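Local coordinates for uncharacterized protein (Legionella longbeachae NSW150, PDB 4JZA), which is a phosphoinositide phosphatase that probably removes the 3-phosphate from phosphatidylinositol 3-phosphate, acting on lipid metabolism at the pathogen-host interface, at residues R684-S689 with T792-I797; T692-A697 with E796-T801; G779-F784 with E803-L808. All coordinates share one frame; numbering follows the deposited sequence.

Contact 1: R684-S689 with T792-I797; sequences RQLGES and TTFSEI
Phe794 lays its ring against Leu686 and Gln685, and at the same helix start, facing away from that ring, the carboxylate oxygen Glu796 OE1 takes two donors from a single residue. Thr793 N reaches Glu796 OE1 at 2.9 Å with a fairly straight N-H (159°), arriving on the anti side of the oxygen and tilted out of the carboxylate plane; Thr793 OG1 adds a weak bond to the same atom. Glutamate suits this third position of the helix because its chain is long enough to fold back over the N-cap residue. Across the contact the chemistry is mainly apolar, with one amide over the ring. Leu686 meets the CD2 side of the ring with both its branch point and a methyl, CG lying 3.6 Å and CD2 3.5 Å from Phe794 CD2. The two side chains cross at about a right angle, with the methyl coming in obliquely. In Gln685 a chi1 of -173° carries CG away from the backbone N to the ring, and the extended remainder puts the amide over one face. Glutamine suits a partly exposed place, with methylenes for the ring and a polar end. Phe784 meets the same ring edge-to-face. Helix 794-817, packed by an aromatic on helix 676-702 in the helical C-terminal domain, thus opens with one of the two bonds of a capping box, N-cap Thr793 N-H to Glu796 at N3, the reciprocal one being absent.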
loop_
_atom_site.group_PDB
_atom_site.type_symbol
_atom_site.label_atom_id
_atom_site.label_comp_id
_atom_site.label_asym_id
_atom_site.label_seq_id
_atom_site.Cartn_x
_atom_site.Cartn_y
_atom_site.Cartn_z
ATOM N N ARG A 684 28.848 13.757 5.999
ATOM C CA ARG A 684 28.741 13.943 4.560
ATOM C C ARG A 684 28.211 15.349 4.273
ATOM O O ARG A 684 28.715 16.030 3.385
ATOM C CB ARG A 684 27.916 12.823 3.888
ATOM C CG ARG A 684 28.804 11.813 3.162
ATOM C CD ARG A 684 28.573 10.359 3.557
ATOM N NE ARG A 684 27.751 9.690 2.558
ATOM C CZ ARG A 684 27.677 8.376 2.397
ATOM N NH1 ARG A 684 28.359 7.538 3.179
ATOM N NH2 ARG A 684 26.897 7.901 1.444
ATOM N N GLN A 685 27.255 15.803 5.064
ATOM C CA GLN A 685 26.827 17.189 4.973
ATOM C C GLN A 685 27.948 18.224 5.287
ATOM O O GLN A 685 28.028 19.242 4.630
ATOM C CB GLN A 685 25.618 17.434 5.863
ATOM C CG GLN A 685 25.009 18.784 5.698
ATOM C CD GLN A 685 23.637 18.875 6.327
ATOM O OE1 GLN A 685 23.360 19.762 7.023
ATOM N NE2 GLN A 685 22.861 17.936 6.205
ATOM N N LEU A 686 28.825 17.950 6.249
ATOM C CA LEU A 686 29.999 18.800 6.454
ATOM C C LEU A 686 30.865 18.899 5.189
ATOM O O LEU A 686 31.344 19.966 4.817
ATOM C CB LEU A 686 30.831 18.278 7.626
ATOM C CG LEU A 686 30.194 18.711 8.945
ATOM C CD1 LEU A 686 30.638 17.875 10.133
ATOM C CD2 LEU A 686 30.454 20.184 9.231
ATOM N N GLY A 687 31.077 17.774 4.532
ATOM C CA GLY A 687 31.861 17.737 3.300
ATOM C C GLY A 687 33.338 17.786 3.586
ATOM O O GLY A 687 33.762 18.057 4.714
ATOM N N GLU A 688 34.116 17.551 2.538
ATOM C CA GLU A 688 35.537 17.362 2.658
ATOM C C GLU A 688 36.224 18.589 3.268
ATOM O O GLU A 688 37.047 18.496 4.177
ATOM C CB GLU A 688 36.115 17.051 1.283
ATOM C CG GLU A 688 37.436 16.293 1.345
ATOM C CD GLU A 688 38.317 16.495 0.103
ATOM O OE1 GLU A 688 39.501 16.066 0.093
ATOM O OE2 GLU A 688 37.833 17.079 -0.883
ATOM N N SER A 689 35.891 19.757 2.748
ATOM C CA SER A 689 36.615 20.943 3.128
ATOM C C SER A 689 36.444 21.168 4.636
ATOM O O SER A 689 37.432 21.398 5.354
ATOM C CB SER A 689 36.191 22.156 2.279
ATOM O OG SER A 689 36.680 23.369 2.873
ATOM N N THR A 792 22.074 28.319 12.090
ATOM C CA THR A 792 23.358 28.819 11.662
ATOM C C THR A 792 23.994 27.705 10.864
ATOM O O THR A 792 23.804 26.582 11.221
ATOM C CB THR A 792 24.223 29.153 12.896
ATOM O OG1 THR A 792 24.167 28.067 13.814
ATOM C CG2 THR A 792 23.700 30.392 13.623
ATOM N N THR A 793 24.758 27.996 9.808
ATOM C CA THR A 793 25.319 26.925 8.947
ATOM C C THR A 793 26.357 26.053 9.644
ATOM O O THR A 793 27.094 26.499 10.481
ATOM C CB THR A 793 26.060 27.442 7.690
ATOM O OG1 THR A 793 25.730 28.805 7.444
ATOM C CG2 THR A 793 25.756 26.559 6.440
ATOM N N PHE A 794 26.422 24.808 9.237
ATOM C CA PHE A 794 27.569 23.967 9.541
ATOM C C PHE A 794 28.901 24.706 9.355
ATOM O O PHE A 794 29.738 24.679 10.256
ATOM C CB PHE A 794 27.512 22.677 8.723
ATOM C CG PHE A 794 26.730 21.579 9.389
ATOM C CD1 PHE A 794 25.779 21.865 10.379
ATOM C CD2 PHE A 794 26.923 20.255 9.015
ATOM C CE1 PHE A 794 25.051 20.860 10.985
ATOM C CE2 PHE A 794 26.219 19.252 9.627
ATOM C CZ PHE A 794 25.279 19.549 10.619
ATOM N N SER A 795 29.069 25.398 8.236
ATOM C CA SER A 795 30.283 26.163 7.981
ATOM C C SER A 795 30.529 27.262 9.052
ATOM O O SER A 795 31.660 27.574 9.382
ATOM C CB SER A 795 30.232 26.767 6.564
ATOM O OG SER A 795 30.373 25.761 5.562
ATOM N N GLU A 796 29.477 27.859 9.574
ATOM C CA GLU A 796 29.633 28.868 10.595
ATOM C C GLU A 796 30.015 28.265 11.937
ATOM O O GLU A 796 30.803 28.864 12.692
ATOM C CB GLU A 796 28.367 29.749 10.704
ATOM C CG GLU A 796 28.286 30.808 9.580
ATOM C CD GLU A 796 26.859 31.301 9.210
ATOM O OE1 GLU A 796 25.841 30.669 9.641
ATOM O OE2 GLU A 796 26.771 32.346 8.476
ATOM N N ILE A 797 29.479 27.085 12.242
ATOM C CA ILE A 797 29.878 26.350 13.449
ATOM C C ILE A 797 31.291 25.835 13.312
ATOM O O ILE A 797 32.038 25.817 14.285
ATOM C CB ILE A 797 28.993 25.162 13.766
ATOM C CG1 ILE A 797 27.548 25.601 14.000
ATOM C CG2 ILE A 797 29.482 24.475 15.035
ATOM C CD1 ILE A 797 26.568 24.452 14.249
#

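Contact 2: T692-A697 with E796-T801; sequences TKLYDA and EIVSTT
Leu694 and Val798 form the apolar centre of this near-parallel helix pair, whose axes come within 9.9 Å at a signed crossing angle of 15°. Leu694 splits its two methyls between two partners: CD1 lies 4.1 Å from Val798 CG2, while CD2 reaches Thr801 CG2 at 4.0 Å. Leucine suits the place because its forked end can touch two successive turns of the opposite helix at once. Val798, branched at CB, likewise spreads its methyls, CG2 to Leu694 and CG1 to Lys693.

A second kind of contact comes from the amphipathic lysine. Its methylenes run across the valine at about a right angle, with Lys693 CD 4.1 Å from Val798 CG1, and they cover the outer side of Val798 at the exposed margin.

The two threonine hydroxyls bond within helix 794-817. Thr801 is turned with OG1 beside its own backbone N (chi1 -60°), which leaves CG2 to meet Leu694 CD2 and lets OG1 bond Ile797 O at 2.7 Å from above the carbonyl plane. That carbonyl also accepts Thr801 N, from the opposite face. Thr800 OG1 does much the same to Glu796 O at 3.0 Å, less far out of the plane. Farther along the interface, Ala697 and Leu694 touch Trp805, and Leu694 also meets Phe784.

A buried hydroxyl is therefore satisfied within its own helix, and threonine offers the interface a methyl; the two helices are held here by dispersion and the burial of apolar surface, while the threonine bonds all stay inside one helix.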
loop_
_atom_site.group_PDB
_atom_site.type_symbol
_atom_site.label_atom_id
_atom_site.label_comp_id
_atom_site.label_asym_id
_atom_site.label_seq_id
_atom_site.Cartn_x
_atom_site.Cartn_y
_atom_site.Cartn_z
ATOM N N THR A 692 38.041 18.499 7.010
ATOM C CA THR A 692 39.495 18.688 7.078
ATOM C C THR A 692 39.895 19.792 8.056
ATOM O O THR A 692 40.841 19.632 8.819
ATOM C CB THR A 692 40.110 18.912 5.684
ATOM O OG1 THR A 692 39.975 17.697 4.935
ATOM C CG2 THR A 692 41.600 19.223 5.764
ATOM N N LYS A 693 39.155 20.892 8.057
ATOM C CA LYS A 693 39.416 21.990 8.990
ATOM C C LYS A 693 39.231 21.515 10.403
ATOM O O LYS A 693 40.055 21.794 11.262
ATOM C CB LYS A 693 38.485 23.197 8.742
ATOM C CG LYS A 693 38.567 23.824 7.355
ATOM C CD LYS A 693 37.605 24.989 7.200
ATOM C CE LYS A 693 37.515 25.412 5.755
ATOM N NZ LYS A 693 37.322 26.880 5.732
ATOM N N LEU A 694 38.134 20.816 10.632
ATOM C CA LEU A 694 37.804 20.277 11.957
ATOM C C LEU A 694 38.847 19.273 12.385
ATOM O O LEU A 694 39.339 19.331 13.528
ATOM C CB LEU A 694 36.434 19.602 11.956
ATOM C CG LEU A 694 35.223 20.526 11.902
ATOM C CD1 LEU A 694 33.969 19.684 11.739
ATOM C CD2 LEU A 694 35.134 21.340 13.162
ATOM N N TYR A 695 39.220 18.392 11.450
ATOM C CA TYR A 695 40.271 17.407 11.701
ATOM C C TYR A 695 41.602 18.084 12.039
ATOM O O TYR A 695 42.152 17.853 13.098
ATOM C CB TYR A 695 40.423 16.451 10.511
ATOM C CG TYR A 695 41.284 15.252 10.799
ATOM C CD1 TYR A 695 40.722 14.084 11.300
ATOM C CD2 TYR A 695 42.653 15.284 10.570
ATOM C CE1 TYR A 695 41.494 12.975 11.569
ATOM C CE2 TYR A 695 43.444 14.188 10.861
ATOM C CZ TYR A 695 42.860 13.043 11.369
ATOM O OH TYR A 695 43.640 11.966 11.664
ATOM N N ASP A 696 42.120 18.933 11.176
ATOM C CA ASP A 696 43.416 19.564 11.494
ATOM C C ASP A 696 43.430 20.270 12.874
ATOM O O ASP A 696 44.316 20.031 13.703
ATOM C CB ASP A 696 43.860 20.537 10.359
ATOM C CG ASP A 696 44.050 19.813 9.019
ATOM O OD1 ASP A 696 44.383 18.592 9.007
ATOM O OD2 ASP A 696 43.825 20.458 7.976
ATOM N N ALA A 697 42.468 21.158 13.103
ATOM C CA ALA A 697 42.342 21.836 14.405
ATOM C C ALA A 697 42.290 20.849 15.566
ATOM O O ALA A 697 43.000 20.995 16.520
ATOM C CB ALA A 697 41.112 22.752 14.434
ATOM N N GLU A 796 29.477 27.859 9.574
ATOM C CA GLU A 796 29.633 28.868 10.595
ATOM C C GLU A 796 30.015 28.265 11.937
ATOM O O GLU A 796 30.803 28.864 12.692
ATOM C CB GLU A 796 28.367 29.749 10.704
ATOM C CG GLU A 796 28.286 30.808 9.580
ATOM C CD GLU A 796 26.859 31.301 9.210
ATOM O OE1 GLU A 796 25.841 30.669 9.641
ATOM O OE2 GLU A 796 26.771 32.346 8.476
ATOM N N ILE A 797 29.479 27.085 12.242
ATOM C CA ILE A 797 29.878 26.350 13.449
ATOM C C ILE A 797 31.291 25.835 13.312
ATOM O O ILE A 797 32.038 25.817 14.285
ATOM C CB ILE A 797 28.993 25.162 13.766
ATOM C CG1 ILE A 797 27.548 25.601 14.000
ATOM C CG2 ILE A 797 29.482 24.475 15.035
ATOM C CD1 ILE A 797 26.568 24.452 14.249
ATOM N N VAL A 798 31.659 25.390 12.125
ATOM C CA VAL A 798 33.037 25.003 11.885
ATOM C C VAL A 798 33.964 26.191 12.219
ATOM O O VAL A 798 34.928 26.038 12.985
ATOM C CB VAL A 798 33.246 24.541 10.439
ATOM C CG1 VAL A 798 34.726 24.386 10.098
ATOM C CG2 VAL A 798 32.547 23.237 10.226
ATOM N N SER A 799 33.667 27.346 11.640
ATOM C CA SER A 799 34.435 28.576 11.876
ATOM C C SER A 799 34.696 28.800 13.377
ATOM O O SER A 799 35.840 28.935 13.822
ATOM C CB SER A 799 33.674 29.786 11.324
ATOM O OG SER A 799 34.574 30.746 10.817
ATOM N N THR A 800 33.622 28.800 14.152
ATOM C CA THR A 800 33.699 29.064 15.576
ATOM C C THR A 800 34.467 27.994 16.346
ATOM O O THR A 800 35.260 28.266 17.255
ATOM C CB THR A 800 32.281 29.074 16.130
ATOM O OG1 THR A 800 31.491 29.970 15.372
ATOM C CG2 THR A 800 32.226 29.492 17.592
ATOM N N THR A 801 34.198 26.758 15.988
ATOM C CA THR A 801 34.846 25.630 16.615
ATOM C C THR A 801 36.350 25.669 16.321
ATOM O O THR A 801 37.141 25.480 17.242
ATOM C CB THR A 801 34.257 24.313 16.086
ATOM O OG1 THR A 801 32.850 24.239 16.371
ATOM C CG2 THR A 801 34.999 23.128 16.692
#

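Contact 3: G779-F784 with E803-L808; sequences GRLRSF and EEWTKL
Arg780 and Glu804 join two consecutive helices of the helical C-terminal domain, 772-782 and 794-817, which a loop connects, through a bidentate salt bridge. The arginine grips the carboxylate side-on, using NE and one terminal nitrogen. Arg780 NE donates to Glu804 OE1 at 2.9 Å, nearly straight (164°) and within the guanidinium plane, whereas Arg780 NH2 gives Glu804 OE2 a bond of 2.7 Å that is more bent and tilted from that plane. Both donors come from above the carboxylate plane, with the two flat groups turned 68° against each other. Glutamate suits the distance: its chain, extended beyond CG, bridges helices whose nearest CA atoms, those of Arg780 and Glu804, are 9.3 Å apart. The arginine meets it after a bend at chi2 (-71°).

Beside the ion pair lies Trp805. The aliphatic root of the arginine slides past this indole, Arg780 CB being 4.0 Å from Trp805 CZ2, and the guanidinium stands almost perpendicular to the ring. Leu781 approaches the rim of the indole in its plane, with CG 3.8 Å from Trp805 CH2. A large flat residue suits this place because its far edge spans the gap to the neighbouring helix.

The next shell sets these groups in position. Ser776, one turn earlier on the arginine's helix, offers OG to Glu804 OE1 and its carbonyl oxygen, weakly, to Trp805 NE1. Leu781 is backed by Ile756, Leu757 and Val760 of helix 748-761, while Leu701 of helix 676-702 touches the indole. Three residues on from the arginine, Ser783 OG donates to Arg780 O at 2.8 Å, in the carbonyl plane and on a lone pair.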
loop_
_atom_site.group_PDB
_atom_site.type_symbol
_atom_site.label_atom_id
_atom_site.label_comp_id
_atom_site.label_asym_id
_atom_site.label_seq_id
_atom_site.Cartn_x
_atom_site.Cartn_y
_atom_site.Cartn_z
ATOM N N GLY A 779 31.537 19.208 23.328
ATOM C CA GLY A 779 30.433 20.158 23.114
ATOM C C GLY A 779 30.270 20.649 21.689
ATOM O O GLY A 779 29.193 20.720 21.154
ATOM N N ARG A 780 31.360 21.019 21.060
ATOM C CA ARG A 780 31.274 21.541 19.691
ATOM C C ARG A 780 30.941 20.471 18.690
ATOM O O ARG A 780 30.081 20.689 17.822
ATOM C CB ARG A 780 32.591 22.184 19.258
ATOM C CG ARG A 780 32.936 23.412 20.051
ATOM C CD ARG A 780 32.032 24.550 19.707
ATOM N NE ARG A 780 32.339 25.690 20.541
ATOM C CZ ARG A 780 31.773 26.886 20.434
ATOM N NH1 ARG A 780 30.873 27.113 19.538
ATOM N NH2 ARG A 780 32.160 27.881 21.190
ATOM N N LEU A 781 31.662 19.344 18.771
ATOM C CA LEU A 781 31.379 18.224 17.916
ATOM C C LEU A 781 29.936 17.802 18.116
ATOM O O LEU A 781 29.233 17.528 17.155
ATOM C CB LEU A 781 32.322 17.080 18.188
ATOM C CG LEU A 781 33.655 17.324 17.476
ATOM C CD1 LEU A 781 34.742 16.384 17.963
ATOM C CD2 LEU A 781 33.516 17.169 15.982
ATOM N N ARG A 782 29.452 17.762 19.347
ATOM C CA ARG A 782 28.085 17.317 19.519
ATOM C C ARG A 782 27.131 18.327 18.914
ATOM O O ARG A 782 26.032 17.989 18.447
ATOM C CB ARG A 782 27.785 17.024 20.978
ATOM C CG ARG A 782 26.359 16.605 21.335
ATOM C CD ARG A 782 26.152 16.687 22.875
ATOM N NE ARG A 782 26.508 15.393 23.425
ATOM C CZ ARG A 782 27.435 15.128 24.339
ATOM N NH1 ARG A 782 28.141 16.064 25.023
ATOM N NH2 ARG A 782 27.612 13.866 24.621
ATOM N N SER A 783 27.547 19.573 18.841
ATOM C CA SER A 783 26.670 20.603 18.242
ATOM C C SER A 783 26.337 20.340 16.760
ATOM O O SER A 783 25.368 20.881 16.267
ATOM C CB SER A 783 27.214 22.019 18.452
ATOM O OG SER A 783 28.021 22.485 17.374
ATOM N N PHE A 784 27.117 19.507 16.077
ATOM C CA PHE A 784 26.815 19.098 14.688
ATOM C C PHE A 784 25.772 17.990 14.545
ATOM O O PHE A 784 25.302 17.750 13.443
ATOM C CB PHE A 784 28.065 18.588 13.968
ATOM C CG PHE A 784 29.107 19.614 13.757
ATOM C CD1 PHE A 784 28.939 20.599 12.820
ATOM C CD2 PHE A 784 30.265 19.565 14.461
ATOM C CE1 PHE A 784 29.921 21.544 12.598
ATOM C CE2 PHE A 784 31.255 20.507 14.260
ATOM C CZ PHE A 784 31.082 21.498 13.320
ATOM N N GLU A 803 38.119 28.238 15.651
ATOM C CA GLU A 803 38.706 29.365 16.359
ATOM C C GLU A 803 38.910 29.010 17.793
ATOM O O GLU A 803 39.995 29.252 18.363
ATOM C CB GLU A 803 37.892 30.657 16.213
ATOM C CG GLU A 803 38.611 31.686 15.343
ATOM C CD GLU A 803 37.677 32.752 14.746
ATOM O OE1 GLU A 803 36.454 32.745 15.054
ATOM O OE2 GLU A 803 38.180 33.624 13.980
ATOM N N GLU A 804 37.880 28.400 18.376
ATOM C CA GLU A 804 37.931 28.068 19.761
ATOM C C GLU A 804 39.012 27.023 20.011
ATOM O O GLU A 804 39.819 27.170 20.932
ATOM C CB GLU A 804 36.594 27.590 20.223
ATOM C CG GLU A 804 36.606 26.960 21.600
ATOM C CD GLU A 804 35.203 26.841 22.140
ATOM O OE1 GLU A 804 34.649 25.705 22.353
ATOM O OE2 GLU A 804 34.620 27.932 22.309
ATOM N N TRP A 805 39.084 25.992 19.180
ATOM C CA TRP A 805 40.117 24.977 19.409
ATOM C C TRP A 805 41.494 25.525 19.142
ATOM O O TRP A 805 42.425 25.177 19.839
ATOM C CB TRP A 805 39.900 23.728 18.561
ATOM C CG TRP A 805 38.661 22.947 18.920
ATOM C CD1 TRP A 805 37.926 23.042 20.050
ATOM C CD2 TRP A 805 38.043 21.951 18.121
ATOM N NE1 TRP A 805 36.868 22.175 20.002
ATOM C CE2 TRP A 805 36.925 21.486 18.821
ATOM C CE3 TRP A 805 38.339 21.397 16.890
ATOM C CZ2 TRP A 805 36.101 20.500 18.323
ATOM C CZ3 TRP A 805 37.523 20.411 16.414
ATOM C CH2 TRP A 805 36.414 19.974 17.134
ATOM N N THR A 806 41.631 26.380 18.139
ATOM C CA THR A 806 42.935 26.923 17.830
ATOM C C THR A 806 43.444 27.746 19.009
ATOM O O THR A 806 44.594 27.647 19.357
ATOM C CB THR A 806 42.902 27.702 16.514
ATOM O OG1 THR A 806 42.626 26.789 15.431
ATOM C CG2 THR A 806 44.208 28.334 16.264
ATOM N N LYS A 807 42.577 28.521 19.641
ATOM C CA LYS A 807 42.968 29.297 20.809
ATOM C C LYS A 807 43.450 28.431 21.984
ATOM O O LYS A 807 44.551 28.635 22.533
ATOM C CB LYS A 807 41.805 30.120 21.282
ATOM C CG LYS A 807 42.127 31.590 21.349
ATOM C CD LYS A 807 41.210 32.355 20.375
ATOM C CE LYS A 807 41.409 33.870 20.436
ATOM N NZ LYS A 807 40.099 34.580 20.540
ATOM N N LEU A 808 42.636 27.453 22.366
ATOM C CA LEU A 808 43.057 26.459 23.351
ATOM C C LEU A 808 44.404 25.854 23.024
ATOM O O LEU A 808 45.204 25.716 23.900
ATOM C CB LEU A 808 42.025 25.356 23.495
ATOM C CG LEU A 808 40.708 25.849 24.124
ATOM C CD1 LEU A 808 39.565 24.853 23.900
ATOM C CD2 LEU A 808 40.877 26.164 25.598
#

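Helix 794-817 is common to all three contacts. Contacts 1 and 2 set it against helix 676-702, at its first turn and then further along, whereas contact 3 joins it to the preceding helix 772-782. Contact 2 is the most buried and its cross-helix chemistry is wholly apolar; contacts 1 and 3 are partly buried, the first adding a glutamine beside an aromatic, the third a two-bond salt bridge. They merge into one core: Leu686 CD2 of contact 1 packs on Val798 CG2 of contact 2 at 3.8 Å, and Phe784, from the end of the first segment of contact 3, meets Leu686, Phe794 and Leu694 between the helices.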